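Local coordinates for protein aldehyde dehydrogenase 12 (Zea mays, PDB 6D97) that probably oxidises L-glutamate gamma-semialdehyde to glutamate with NAD+, as the last enzyme of proline catabolism in plants, at residues D446-V451 against Q475-R480. Sequence-based numbering, arbitrary orientation.
Sequences DQLELV and QDVLGR
Asp-476 OD1 takes two bonds from Arg-480, one helical turn on, while OD2 of the same carboxylate touches Leu-448 across the contact. In one of the two modelled conformers of Arg-480, its NE donates a hydrogen bond to Asp-476 OD1 (2.8 Å), part of a salt bridge, coming in from above the carboxylate plane (38° out of it). Arg-480 NH2 adds a second to the same OD1 at 3.0 Å, almost in line with the C-O bond, so two nitrogens of one guanidinium edge close on a single oxygen. OD2 of Asp-476 faces the neighbouring helix, 3.6 Å from Leu-448 CD2. Leu-448 gets there with CG anti to its backbone N (chi1 -177°); leucine and aspartate run past one another, pointing opposite ways. The same methyl, Leu-448 CD2, also packs on Val-477 CG2 at 4.2 Å. Helices 448-457 and 471-479 belong to successive beta-alpha-beta units, linking parallel strands 437-443, 463-467 and 485-488 in the seven-stranded sheet of what is probably the catalytic domain; Val-451 and Val-477 both touch Ile-301 of strand 298-302. Glu-449 OE2 sits 5.2 Å from Asp-476 OD2, a like charge that the guanidinium probably helps to offset. Replacing Asp-476 by an alanine is likely to leave the guanidinium of Arg-480 without its carboxylate mate and take away the oxygen that Leu-448 CD2 rests against. At the C-terminal end of helix 471-479, Leu-478 O and Gly-479 O accept hydrogen bonds from Arg-528 and Asn-99 of a second subunit.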
loop_
_atom_site.group_PDB
_atom_site.type_symbol
_atom_site.label_atom_id
_atom_site.label_comp_id
_atom_site.label_asym_id
_atom_site.label_seq_id
_atom_site.Cartn_x
_atom_site.Cartn_y
_atom_site.Cartn_z
ATOM N N ASP A 446 -30.313 16.680 -24.296
ATOM C CA ASP A 446 -31.137 16.912 -23.117
ATOM C C ASP A 446 -31.481 15.636 -22.358
ATOM O O ASP A 446 -32.140 15.717 -21.317
ATOM C CB ASP A 446 -32.438 17.622 -23.514
ATOM C CG ASP A 446 -32.240 18.629 -24.635
ATOM O OD1 ASP A 446 -32.259 18.218 -25.816
ATOM O OD2 ASP A 446 -32.060 19.830 -24.336
ATOM N N GLN A 447 -31.051 14.467 -22.839
ATOM C CA GLN A 447 -31.574 13.192 -22.363
ATOM C C GLN A 447 -30.534 12.322 -21.663
ATOM O O GLN A 447 -30.755 11.116 -21.510
ATOM C CB GLN A 447 -32.185 12.406 -23.525
ATOM C CG GLN A 447 -33.340 13.087 -24.229
ATOM C CD GLN A 447 -33.956 12.202 -25.295
ATOM O OE1 GLN A 447 -33.269 11.727 -26.201
ATOM N NE2 GLN A 447 -35.254 11.958 -25.180
ATOM N N LEU A 448 -29.401 12.892 -21.239
ATOM C CA LEU A 448 -28.395 12.071 -20.570
ATOM C C LEU A 448 -28.947 11.436 -19.300
ATOM O O LEU A 448 -28.551 10.320 -18.941
ATOM C CB LEU A 448 -27.148 12.895 -20.252
ATOM C CG LEU A 448 -26.020 12.081 -19.605
ATOM C CD1 LEU A 448 -25.617 10.912 -20.500
ATOM C CD2 LEU A 448 -24.815 12.945 -19.258
ATOM N N GLU A 449 -29.869 12.121 -18.617
ATOM C CA GLU A 449 -30.467 11.557 -17.410
ATOM C C GLU A 449 -31.217 10.268 -17.716
ATOM O O GLU A 449 -31.152 9.307 -16.941
ATOM C CB GLU A 449 -31.401 12.577 -16.761
ATOM C CG GLU A 449 -30.712 13.862 -16.352
ATOM C CD GLU A 449 -29.673 13.642 -15.270
ATOM O OE1 GLU A 449 -29.858 12.714 -14.453
ATOM O OE2 GLU A 449 -28.673 14.394 -15.238
ATOM N N LEU A 450 -31.937 10.233 -18.840
ATOM C CA LEU A 450 -32.646 9.018 -19.229
ATOM C C LEU A 450 -31.677 7.867 -19.450
ATOM O O LEU A 450 -31.952 6.725 -19.064
ATOM C CB LEU A 450 -33.465 9.276 -20.494
ATOM C CG LEU A 450 -34.464 10.434 -20.476
ATOM C CD1 LEU A 450 -35.284 10.462 -21.761
ATOM C CD2 LEU A 450 -35.374 10.345 -19.265
ATOM N N VAL A 451 -30.535 8.153 -20.073
ATOM C CA VAL A 451 -29.531 7.120 -20.301
ATOM C C VAL A 451 -28.991 6.607 -18.973
ATOM O O VAL A 451 -28.857 5.396 -18.760
ATOM C CB VAL A 451 -28.405 7.661 -21.196
ATOM C CG1 VAL A 451 -27.270 6.661 -21.274
ATOM C CG2 VAL A 451 -28.946 7.970 -22.577
ATOM N N GLN A 475 -16.555 12.463 -16.219
ATOM C CA GLN A 475 -16.677 12.426 -14.765
ATOM C C GLN A 475 -18.133 12.449 -14.318
ATOM O O GLN A 475 -18.461 11.917 -13.250
ATOM C CB GLN A 475 -15.901 13.586 -14.143
ATOM C CG GLN A 475 -16.603 14.929 -14.198
ATOM C CD GLN A 475 -15.733 16.051 -13.669
ATOM O OE1 GLN A 475 -14.572 15.840 -13.330
ATOM N NE2 GLN A 475 -16.290 17.254 -13.606
ATOM N N ASP A 476 -19.021 13.043 -15.119
ATOM C CA ASP A 476 -20.444 13.016 -14.797
ATOM C C ASP A 476 -21.009 11.611 -14.961
ATOM O O ASP A 476 -21.702 11.102 -14.072
ATOM C CB ASP A 476 -21.198 14.013 -15.679
ATOM C CG ASP A 476 -22.652 14.160 -15.280
ATOM O OD1 ASP A 476 -22.924 14.273 -14.069
ATOM O OD2 ASP A 476 -23.523 14.185 -16.174
ATOM N N VAL A 477 -20.712 10.965 -16.089
ATOM C CA VAL A 477 -21.207 9.614 -16.331
ATOM C C VAL A 477 -20.575 8.625 -15.359
ATOM O O VAL A 477 -21.262 7.764 -14.795
ATOM C CB VAL A 477 -20.955 9.212 -17.794
ATOM C CG1 VAL A 477 -21.354 7.770 -18.012
ATOM C CG2 VAL A 477 -21.734 10.123 -18.724
ATOM N N LEU A 478 -19.260 8.733 -15.143
ATOM C CA LEU A 478 -18.568 7.806 -14.250
ATOM C C LEU A 478 -19.081 7.931 -12.823
ATOM O O LEU A 478 -19.372 6.926 -12.165
ATOM C CB LEU A 478 -17.060 8.055 -14.296
ATOM C CG LEU A 478 -16.299 7.596 -15.537
ATOM C CD1 LEU A 478 -14.959 8.305 -15.625
ATOM C CD2 LEU A 478 -16.097 6.099 -15.498
ATOM N N GLY A 479 -19.198 9.164 -12.328
ATOM C CA GLY A 479 -19.681 9.377 -10.975
ATOM C C GLY A 479 -21.102 8.905 -10.743
ATOM O O GLY A 479 -21.493 8.692 -9.590
ATOM N N ARG A 480 -21.882 8.730 -11.807
ATOM C CA ARG A 480 -23.267 8.284 -11.713
ATOM C C ARG A 480 -23.464 6.954 -12.435
ATOM O O ARG A 480 -24.445 6.748 -13.154
ATOM C CB ARG A 480 -24.215 9.355 -12.250
ATOM C CG ARG A 480 -24.528 10.448 -11.234
ATOM C CD ARG A 480 -25.068 11.711 -11.894
ATOM N NE ARG A 480 -24.079 12.788 -11.948
ATOM C CZ ARG A 480 -23.864 13.664 -10.968
ATOM N NH1 ARG A 480 -24.562 13.593 -9.843
ATOM N NH2 ARG A 480 -22.947 14.613 -11.110
#